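Local coordinates for coat protein (Sulfolobus turreted icosahedral virus, PDB 2BBD), which is the major capsid protein of an archaeal virus, a double jelly-roll coat protein that builds the shell of the icosahedral virion, at residues T5-Q10 / Y151-Y156; Q214-I219 / Y295-Q300; T18-K23 / I135-A140. One frame throughout, in Å; residues are numbered along the deposited sequence.

Contact 1: residues T5-Q10 / Y151-Y156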
loop_
_atom_site.group_PDB
_atom_site.type_symbol
_atom_site.label_atom_id
_atom_site.label_comp_id
_atom_site.label_asym_id
_atom_site.label_seq_id
_atom_site.Cartn_x
_atom_site.Cartn_y
_atom_site.Cartn_z
ATOM N N THR A 5 13.858 -3.878 16.830
ATOM C CA THR A 5 13.702 -4.559 15.568
ATOM C C THR A 5 14.590 -5.786 15.431
ATOM O O THR A 5 15.731 -5.800 15.893
ATOM C CB THR A 5 14.012 -3.571 14.414
ATOM O OG1 THR A 5 13.083 -2.479 14.464
ATOM C CG2 THR A 5 13.895 -4.249 13.079
ATOM N N GLU A 6 14.045 -6.830 14.816
ATOM C CA GLU A 6 14.826 -8.024 14.559
ATOM C C GLU A 6 14.428 -8.673 13.228
ATOM O O GLU A 6 13.271 -8.602 12.781
ATOM C CB GLU A 6 14.752 -9.022 15.743
ATOM C CG GLU A 6 13.384 -9.537 16.151
ATOM C CD GLU A 6 13.419 -10.342 17.475
ATOM O OE1 GLU A 6 12.463 -11.094 17.742
ATOM O OE2 GLU A 6 14.388 -10.221 18.254
ATOM N N THR A 7 15.413 -9.279 12.583
ATOM C CA THR A 7 15.212 -9.925 11.300
ATOM C C THR A 7 15.050 -11.426 11.472
ATOM O O THR A 7 15.883 -12.071 12.092
ATOM C CB THR A 7 16.414 -9.654 10.394
ATOM O OG1 THR A 7 16.600 -8.240 10.283
ATOM C CG2 THR A 7 16.207 -10.262 9.022
ATOM N N LEU A 8 13.976 -11.980 10.924
ATOM C CA LEU A 8 13.735 -13.415 11.022
ATOM C C LEU A 8 14.866 -14.217 10.360
ATOM O O LEU A 8 15.410 -13.827 9.324
ATOM C CB LEU A 8 12.384 -13.755 10.387
ATOM C CG LEU A 8 11.163 -13.600 11.299
ATOM C CD1 LEU A 8 11.292 -12.362 12.157
ATOM C CD2 LEU A 8 9.898 -13.561 10.472
ATOM N N GLN A 9 15.219 -15.336 10.978
ATOM C CA GLN A 9 16.277 -16.200 10.479
ATOM C C GLN A 9 15.858 -16.873 9.178
ATOM O O GLN A 9 16.656 -17.033 8.265
ATOM C CB GLN A 9 16.594 -17.279 11.520
ATOM C CG GLN A 9 17.986 -17.855 11.409
ATOM C CD GLN A 9 19.049 -16.909 11.944
ATOM O OE1 GLN A 9 19.227 -15.801 11.428
ATOM N NE2 GLN A 9 19.764 -17.343 12.982
ATOM N N GLN A 10 14.598 -17.277 9.112
ATOM C CA GLN A 10 14.061 -17.952 7.938
ATOM C C GLN A 10 13.792 -16.987 6.775
ATOM O O GLN A 10 13.145 -15.949 6.949
ATOM C CB GLN A 10 12.772 -18.680 8.321
ATOM C CG GLN A 10 12.096 -19.413 7.173
ATOM C CD GLN A 10 10.984 -20.346 7.638
ATOM O OE1 GLN A 10 10.329 -20.998 6.822
ATOM N NE2 GLN A 10 10.768 -20.415 8.952
ATOM N N TYR A 151 13.576 -11.322 2.757
ATOM C CA TYR A 151 14.038 -11.198 4.130
ATOM C C TYR A 151 12.961 -10.439 4.897
ATOM O O TYR A 151 12.497 -9.381 4.460
ATOM C CB TYR A 151 15.362 -10.435 4.186
ATOM C CG TYR A 151 16.479 -11.165 3.494
ATOM C CD1 TYR A 151 16.512 -11.257 2.106
ATOM C CD2 TYR A 151 17.481 -11.808 4.228
ATOM C CE1 TYR A 151 17.510 -11.972 1.456
ATOM C CE2 TYR A 151 18.490 -12.532 3.590
ATOM C CZ TYR A 151 18.495 -12.609 2.204
ATOM O OH TYR A 151 19.470 -13.328 1.557
ATOM N N ILE A 152 12.563 -10.991 6.038
ATOM C CA ILE A 152 11.522 -10.399 6.859
ATOM C C ILE A 152 12.086 -9.761 8.123
ATOM O O ILE A 152 12.833 -10.396 8.866
ATOM C CB ILE A 152 10.498 -11.461 7.272
ATOM C CG1 ILE A 152 9.994 -12.209 6.036
ATOM C CG2 ILE A 152 9.366 -10.814 8.060
ATOM C CD1 ILE A 152 9.334 -11.321 4.961
ATOM N N THR A 153 11.733 -8.502 8.367
ATOM C CA THR A 153 12.221 -7.818 9.558
ATOM C C THR A 153 11.044 -7.243 10.336
ATOM O O THR A 153 10.199 -6.549 9.791
ATOM C CB THR A 153 13.198 -6.709 9.195
ATOM O OG1 THR A 153 14.323 -7.282 8.522
ATOM C CG2 THR A 153 13.686 -6.008 10.438
ATOM N N ILE A 154 10.990 -7.538 11.623
ATOM C CA ILE A 154 9.871 -7.080 12.427
ATOM C C ILE A 154 10.243 -6.070 13.494
ATOM O O ILE A 154 11.241 -6.224 14.203
ATOM C CB ILE A 154 9.175 -8.298 13.075
ATOM C CG1 ILE A 154 8.769 -9.277 11.975
ATOM C CG2 ILE A 154 7.943 -7.865 13.872
ATOM C CD1 ILE A 154 8.412 -10.631 12.483
ATOM N N THR A 155 9.446 -5.012 13.583
ATOM C CA THR A 155 9.664 -4.007 14.605
ATOM C C THR A 155 8.627 -4.290 15.695
ATOM O O THR A 155 7.426 -4.251 15.445
ATOM C CB THR A 155 9.466 -2.581 14.066
ATOM O OG1 THR A 155 10.485 -2.278 13.103
ATOM C CG2 THR A 155 9.552 -1.582 15.210
ATOM N N TYR A 156 9.107 -4.608 16.893
ATOM C CA TYR A 156 8.228 -4.909 18.017
ATOM C C TYR A 156 8.196 -3.776 19.013
ATOM O O TYR A 156 8.966 -2.829 18.929
ATOM C CB TYR A 156 8.713 -6.146 18.780
ATOM C CG TYR A 156 8.559 -7.455 18.059
ATOM C CD1 TYR A 156 9.655 -8.085 17.480
ATOM C CD2 TYR A 156 7.323 -8.086 17.990
ATOM C CE1 TYR A 156 9.523 -9.321 16.855
ATOM C CE2 TYR A 156 7.178 -9.316 17.366
ATOM C CZ TYR A 156 8.279 -9.928 16.800
ATOM O OH TYR A 156 8.127 -11.133 16.159
HETATM O O HOH W 1 11.293 -12.507 16.109
#
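Two threonine hydroxyl pairs lie on one face of this antiparallel strand pairing: Thr5 OG1 meets Thr155 OG1 at 2.9 Å, and Thr7 OG1 meets Thr153 OG1 at 3.0 Å. Both bonds join non-hydrogen-bonded pairs, where facing CA atoms come close enough for short polar side chains to touch. All four residues set OG1 anti to the carbonyl carbon, beside the backbone N (chi1 -61° at Thr5), and the side chains within each hydroxyl-bonded pair approach at a slant; either oxygen could be the donor. Between them Glu6 and Ile154 form the hydrogen-bonded pair, Glu6 N to Ile154 O at 2.9 Å and Ile154 N to Glu6 O at 2.8 Å. Leu8 N continues the pattern by donating to Ile152 O.

The other face is mostly apolar. Leu8 places CD1 against Ile154 CD1 at 3.4 Å, tighter than usual carbon contact, and its second branch, CD2, rests on Ile152 CG2 at 3.7 Å. Farther along, the extended Glu6 side chain passes the Tyr156 ring: CG lies in plane at the ring edge, OE1 comes within 3.5 Å of Tyr156 CE1, and the carboxylate plane is turned 88° from that of the ring. Ile154 CG2 covers one face of the ring near its rim. The phenol oxygen has its main partner elsewhere, in a hydrogen bond to Pro25 O.

The pairing joins the first and the last strand of the first of the protein's two jelly rolls. Strand 2-13 is the outermost strand of its sheet within the chain, whereas strand 145-158 is also bonded on its other side to strand 29-43, and Ile152 and Ile154 turn inward onto Ile22 and Ile24 of strand 19-24.

Contact 2: residues Q214-I219 / Y295-Q300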
loop_
_atom_site.group_PDB
_atom_site.type_symbol
_atom_site.label_atom_id
_atom_site.label_comp_id
_atom_site.label_asym_id
_atom_site.label_seq_id
_atom_site.Cartn_x
_atom_site.Cartn_y
_atom_site.Cartn_z
ATOM N N GLN A 214 -5.262 8.289 0.037
ATOM C CA GLN A 214 -5.561 7.441 -1.097
ATOM C C GLN A 214 -4.527 7.588 -2.194
ATOM O O GLN A 214 -4.258 8.702 -2.663
ATOM C CB GLN A 214 -6.933 7.797 -1.653
ATOM C CG GLN A 214 -7.391 6.928 -2.807
ATOM C CD GLN A 214 -8.587 7.515 -3.517
ATOM O OE1 GLN A 214 -9.240 6.849 -4.328
ATOM N NE2 GLN A 214 -8.881 8.779 -3.225
ATOM N N LEU A 215 -3.939 6.465 -2.591
ATOM C CA LEU A 215 -2.965 6.457 -3.668
ATOM C C LEU A 215 -3.708 6.009 -4.909
ATOM O O LEU A 215 -4.343 4.957 -4.919
ATOM C CB LEU A 215 -1.819 5.480 -3.396
ATOM C CG LEU A 215 -1.009 5.130 -4.661
ATOM C CD1 LEU A 215 -0.384 6.398 -5.259
ATOM C CD2 LEU A 215 0.071 4.099 -4.324
ATOM N N VAL A 216 -3.646 6.822 -5.953
ATOM C CA VAL A 216 -4.314 6.483 -7.191
ATOM C C VAL A 216 -3.327 6.478 -8.336
ATOM O O VAL A 216 -2.544 7.414 -8.488
ATOM C CB VAL A 216 -5.419 7.503 -7.550
ATOM C CG1 VAL A 216 -6.098 7.082 -8.861
ATOM C CG2 VAL A 216 -6.427 7.615 -6.407
ATOM N N TYR A 217 -3.351 5.412 -9.126
ATOM C CA TYR A 217 -2.498 5.346 -10.298
ATOM C C TYR A 217 -3.305 4.731 -11.421
ATOM O O TYR A 217 -4.213 3.938 -11.186
ATOM C CB TYR A 217 -1.197 4.574 -10.050
ATOM C CG TYR A 217 -1.346 3.149 -9.587
ATOM C CD1 TYR A 217 -1.597 2.855 -8.250
ATOM C CD2 TYR A 217 -1.175 2.091 -10.475
ATOM C CE1 TYR A 217 -1.664 1.537 -7.801
ATOM C CE2 TYR A 217 -1.242 0.760 -10.038
ATOM C CZ TYR A 217 -1.483 0.492 -8.696
ATOM O OH TYR A 217 -1.533 -0.813 -8.245
ATOM N N VAL A 218 -2.978 5.131 -12.642
ATOM C CA VAL A 218 -3.706 4.685 -13.815
ATOM C C VAL A 218 -2.823 3.976 -14.841
ATOM O O VAL A 218 -1.701 4.390 -15.106
ATOM C CB VAL A 218 -4.406 5.905 -14.460
ATOM C CG1 VAL A 218 -5.261 5.472 -15.603
ATOM C CG2 VAL A 218 -5.248 6.616 -13.405
ATOM N N ILE A 219 -3.346 2.904 -15.421
ATOM C CA ILE A 219 -2.595 2.137 -16.401
ATOM C C ILE A 219 -3.159 2.273 -17.811
ATOM O O ILE A 219 -4.348 2.034 -18.054
ATOM C CB ILE A 219 -2.583 0.627 -16.046
ATOM C CG1 ILE A 219 -1.982 0.404 -14.655
ATOM C CG2 ILE A 219 -1.797 -0.144 -17.100
ATOM C CD1 ILE A 219 -0.547 0.870 -14.493
ATOM N N TYR A 295 -15.042 8.898 -5.739
ATOM C CA TYR A 295 -13.880 9.608 -6.250
ATOM C C TYR A 295 -14.024 9.467 -7.767
ATOM O O TYR A 295 -14.406 8.407 -8.271
ATOM C CB TYR A 295 -12.560 9.041 -5.696
ATOM C CG TYR A 295 -11.982 7.815 -6.365
ATOM C CD1 TYR A 295 -11.146 7.931 -7.471
ATOM C CD2 TYR A 295 -12.207 6.540 -5.839
ATOM C CE1 TYR A 295 -10.543 6.809 -8.037
ATOM C CE2 TYR A 295 -11.611 5.418 -6.394
ATOM C CZ TYR A 295 -10.782 5.557 -7.490
ATOM O OH TYR A 295 -10.203 4.441 -8.050
ATOM N N ASP A 296 -13.775 10.563 -8.479
ATOM C CA ASP A 296 -13.927 10.603 -9.929
ATOM C C ASP A 296 -12.654 11.058 -10.623
ATOM O O ASP A 296 -11.850 11.796 -10.054
ATOM C CB ASP A 296 -15.054 11.574 -10.298
ATOM C CG ASP A 296 -16.295 11.390 -9.437
ATOM O OD1 ASP A 296 -16.931 12.407 -9.093
ATOM O OD2 ASP A 296 -16.640 10.234 -9.113
ATOM N N LEU A 297 -12.490 10.628 -11.867
ATOM C CA LEU A 297 -11.320 11.010 -12.635
ATOM C C LEU A 297 -11.649 11.431 -14.062
ATOM O O LEU A 297 -12.645 11.003 -14.643
ATOM C CB LEU A 297 -10.311 9.860 -12.685
ATOM C CG LEU A 297 -9.652 9.369 -11.391
ATOM C CD1 LEU A 297 -8.780 8.153 -11.721
ATOM C CD2 LEU A 297 -8.814 10.484 -10.752
ATOM N N ALA A 298 -10.803 12.301 -14.603
ATOM C CA ALA A 298 -10.923 12.748 -15.980
ATOM C C ALA A 298 -9.693 12.133 -16.615
ATOM O O ALA A 298 -8.570 12.428 -16.199
ATOM C CB ALA A 298 -10.862 14.271 -16.068
ATOM N N LEU A 299 -9.897 11.278 -17.613
ATOM C CA LEU A 299 -8.778 10.609 -18.270
ATOM C C LEU A 299 -8.672 10.868 -19.770
ATOM O O LEU A 299 -9.677 10.886 -20.471
ATOM C CB LEU A 299 -8.875 9.095 -18.043
ATOM C CG LEU A 299 -8.976 8.589 -16.605
ATOM C CD1 LEU A 299 -9.163 7.078 -16.615
ATOM C CD2 LEU A 299 -7.732 8.972 -15.832
ATOM N N GLN A 300 -7.439 11.035 -20.250
ATOM C CA GLN A 300 -7.150 11.272 -21.670
ATOM C C GLN A 300 -7.384 10.017 -22.510
ATOM O O GLN A 300 -7.548 10.095 -23.725
ATOM C CB GLN A 300 -5.694 11.687 -21.845
ATOM C CG GLN A 300 -5.288 12.976 -21.155
ATOM C CD GLN A 300 -5.719 14.196 -21.937
ATOM O OE1 GLN A 300 -6.766 14.793 -21.665
ATOM N NE2 GLN A 300 -4.920 14.565 -22.933
#
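Gln214 sets its OE1 over the centre of the Tyr295 ring, 3.3 Å above the plane, the closest approach between two strands whose axes stay 10.6 Å apart. The amide is nearly perpendicular to the ring, its plane turned 87° away, and the oxygen comes within 3.3 Å of Tyr295 CD2. A fully extended side chain, with CG anti to the backbone N (chi1 -177°), carries the amide across to the aromatic face. An oxygen above a pi cloud probably gains little from it electrostatically; the buried amide is satisfied elsewhere, OE1 by Ser307 OG and NE2 by Tyr233 OH.

No hydrogen bond crosses between the segments, as expected where the two sheets of a beta sandwich face each other. Strand 210-219 is strand D and strand 293-299 strand H of the second jelly roll, so the contact spans its interior from one sheet to the other, with every second residue directed inward.

Away from the glutamine the packing is looser and wholly apolar. Val216 CG1 and Leu297 CD1 are 4.1 Å apart, the two side chains sliding past each other in opposite directions. Val218 CG2 touches two leucines that approach it from the same side, Leu297 CD1 and Leu299 CD2, each at 4.2 Å. Just past Leu299 the strand ends, and exposed Gln300 beyond it does not touch segment 214-219.

Contact 3: residues T18-K23 / I135-A140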
loop_
_atom_site.group_PDB
_atom_site.type_symbol
_atom_site.label_atom_id
_atom_site.label_comp_id
_atom_site.label_asym_id
_atom_site.label_seq_id
_atom_site.Cartn_x
_atom_site.Cartn_y
_atom_site.Cartn_z
ATOM N N THR A 18 4.242 -17.764 -7.268
ATOM C CA THR A 18 4.229 -18.619 -6.088
ATOM C C THR A 18 3.635 -17.879 -4.876
ATOM O O THR A 18 3.998 -16.738 -4.587
ATOM C CB THR A 18 5.666 -19.095 -5.726
ATOM O OG1 THR A 18 6.273 -19.735 -6.860
ATOM C CG2 THR A 18 5.623 -20.070 -4.564
ATOM N N ASN A 19 2.707 -18.519 -4.182
ATOM C CA ASN A 19 2.117 -17.911 -3.000
ATOM C C ASN A 19 2.940 -18.372 -1.801
ATOM O O ASN A 19 2.950 -19.552 -1.454
ATOM C CB ASN A 19 0.659 -18.333 -2.839
ATOM C CG ASN A 19 0.023 -17.755 -1.585
ATOM O OD1 ASN A 19 0.178 -16.574 -1.283
ATOM N ND2 ASN A 19 -0.696 -18.590 -0.851
ATOM N N ILE A 20 3.630 -17.432 -1.173
ATOM C CA ILE A 20 4.485 -17.741 -0.043
ATOM C C ILE A 20 3.881 -17.280 1.287
ATOM O O ILE A 20 3.912 -16.090 1.605
ATOM C CB ILE A 20 5.860 -17.057 -0.223
ATOM C CG1 ILE A 20 6.429 -17.378 -1.609
ATOM C CG2 ILE A 20 6.803 -17.497 0.873
ATOM C CD1 ILE A 20 7.722 -16.627 -1.928
ATOM N N PRO A 21 3.316 -18.218 2.073
ATOM C CA PRO A 21 2.724 -17.852 3.363
ATOM C C PRO A 21 3.817 -17.781 4.420
ATOM O O PRO A 21 4.538 -18.748 4.638
ATOM C CB PRO A 21 1.732 -18.980 3.623
ATOM C CG PRO A 21 2.426 -20.169 3.030
ATOM C CD PRO A 21 2.998 -19.614 1.724
ATOM N N ILE A 22 3.950 -16.627 5.061
ATOM C CA ILE A 22 4.967 -16.449 6.085
ATOM C C ILE A 22 4.301 -16.240 7.435
ATOM O O ILE A 22 3.447 -15.371 7.587
ATOM C CB ILE A 22 5.862 -15.229 5.773
ATOM C CG1 ILE A 22 6.520 -15.405 4.399
ATOM C CG2 ILE A 22 6.936 -15.079 6.835
ATOM C CD1 ILE A 22 7.276 -14.148 3.917
ATOM N N LYS A 23 4.678 -17.046 8.417
ATOM C CA LYS A 23 4.095 -16.900 9.742
ATOM C C LYS A 23 4.867 -15.825 10.487
ATOM O O LYS A 23 6.094 -15.850 10.530
ATOM C CB LYS A 23 4.173 -18.219 10.512
ATOM C CG LYS A 23 3.424 -18.187 11.839
ATOM C CD LYS A 23 1.942 -17.864 11.636
ATOM C CE LYS A 23 1.133 -18.317 12.833
ATOM N NZ LYS A 23 1.393 -19.762 13.150
ATOM N N ILE A 135 2.916 -13.710 0.426
ATOM C CA ILE A 135 3.501 -13.008 -0.707
ATOM C C ILE A 135 3.285 -13.833 -1.957
ATOM O O ILE A 135 3.842 -14.928 -2.085
ATOM C CB ILE A 135 5.023 -12.791 -0.543
ATOM C CG1 ILE A 135 5.312 -12.064 0.765
ATOM C CG2 ILE A 135 5.571 -11.954 -1.721
ATOM C CD1 ILE A 135 6.796 -11.943 1.064
ATOM N N LEU A 136 2.444 -13.331 -2.855
ATOM C CA LEU A 136 2.213 -14.000 -4.131
ATOM C C LEU A 136 3.205 -13.329 -5.073
ATOM O O LEU A 136 3.076 -12.136 -5.389
ATOM C CB LEU A 136 0.783 -13.784 -4.630
ATOM C CG LEU A 136 0.508 -14.285 -6.067
ATOM C CD1 LEU A 136 0.796 -15.795 -6.209
ATOM C CD2 LEU A 136 -0.931 -13.976 -6.414
ATOM N N THR A 137 4.219 -14.075 -5.496
ATOM C CA THR A 137 5.222 -13.496 -6.374
ATOM C C THR A 137 4.689 -13.231 -7.765
ATOM O O THR A 137 3.713 -13.848 -8.199
ATOM C CB THR A 137 6.441 -14.400 -6.513
ATOM O OG1 THR A 137 6.035 -15.653 -7.084
ATOM C CG2 THR A 137 7.106 -14.610 -5.145
ATOM N N GLY A 138 5.337 -12.301 -8.458
ATOM C CA GLY A 138 4.940 -11.979 -9.811
ATOM C C GLY A 138 5.695 -12.874 -10.780
ATOM O O GLY A 138 6.122 -13.973 -10.425
ATOM N N GLN A 139 5.873 -12.395 -12.003
ATOM C CA GLN A 139 6.569 -13.151 -13.041
ATOM C C GLN A 139 7.952 -12.532 -13.289
ATOM O O GLN A 139 8.199 -11.381 -12.931
ATOM C CB GLN A 139 5.729 -13.099 -14.316
ATOM C CG GLN A 139 5.883 -14.267 -15.279
ATOM C CD GLN A 139 5.380 -15.582 -14.727
ATOM O OE1 GLN A 139 4.262 -15.680 -14.219
ATOM N NE2 GLN A 139 6.204 -16.608 -14.835
ATOM N N ALA A 140 8.861 -13.289 -13.889
ATOM C CA ALA A 140 10.191 -12.759 -14.182
ATOM C C ALA A 140 10.114 -11.942 -15.465
ATOM O O ALA A 140 9.373 -12.291 -16.384
ATOM C CB ALA A 140 11.182 -13.899 -14.357
#
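Thr137 and Thr18 meet side by side, pointing the same way, in a bond that brings a side chain into the backbone pattern. Thr137 OG1 stands between its own backbone N and carbonyl carbon (chi1 61°), and from there it accepts a hydrogen bond from Thr18 N at 2.8 Å. The same hydroxyl is hydrogen-bonded to Thr15 O, so one side-chain oxygen ties the end of strand 131-137 to two residues of the chain leading into strand 19-24. Thr18 has a different first torsion, with OG1 anti to the carbonyl carbon, and its hydroxyl is hydrogen-bonded to Thr15 OG1 and Ala16 O. Its carbonyl oxygen receives a bond from Thr137 N at 2.8 Å.

Ile20, Ile22 and Ile135 share one conformation: CG1 anti to the carbonyl carbon, then an extended second torsion that sets CD1 anti to CA. Ile22 CD1 thereby reaches Ile135 CD1 at 3.6 Å, while Ile20 CD1 lies against Thr137 CG2 at 3.8 Å. On the opposite face Leu136 has CG anti to the backbone N (chi1 172°), and its CD1 leans back toward Thr18 O, 3.7 Å away. Asn19, its partner in the non-hydrogen-bonded pair, shares that more exposed face.

Ile20 and Ile135 form the hydrogen-bonded pair, Ile20 N to Ile135 O at 2.7 Å and the return bond from Ile135 N to Ile20 O at 2.8 Å.

This is the pairing of strands C and H in the first jelly roll. Strand 19-24 is outermost in its sheet within the chain; strand 131-137 is flanked on its other side by strand 61-68, where Ile135 touches Val61 and Phe64. The isoleucine face is packed against the opposing sheet, with Phe150 of strand 145-158 touching Ile20, Ile135 and Thr137.

Contacts 1 and 3 belong to the two facing sheets of the first jelly roll, their centres 18 Å apart, and they touch where Ile152 CD1 meets Ile22 CD1 at 3.6 Å. Along the chain contact 3 is nested inside the loop closed by contact 1. Contact 2 comes later, in the second jelly roll, its centre 35 Å from that of contact 1 and 28 Å from that of contact 3. Contacts 2 and 3 nevertheless reach one continuous sheet, which runs from strand 19-24 to strand 270-284 through both jelly rolls. A bound methylpentanediol, probably from the crystallisation liquor, lies about 5 Å from the Glu6 side chain of contact 1.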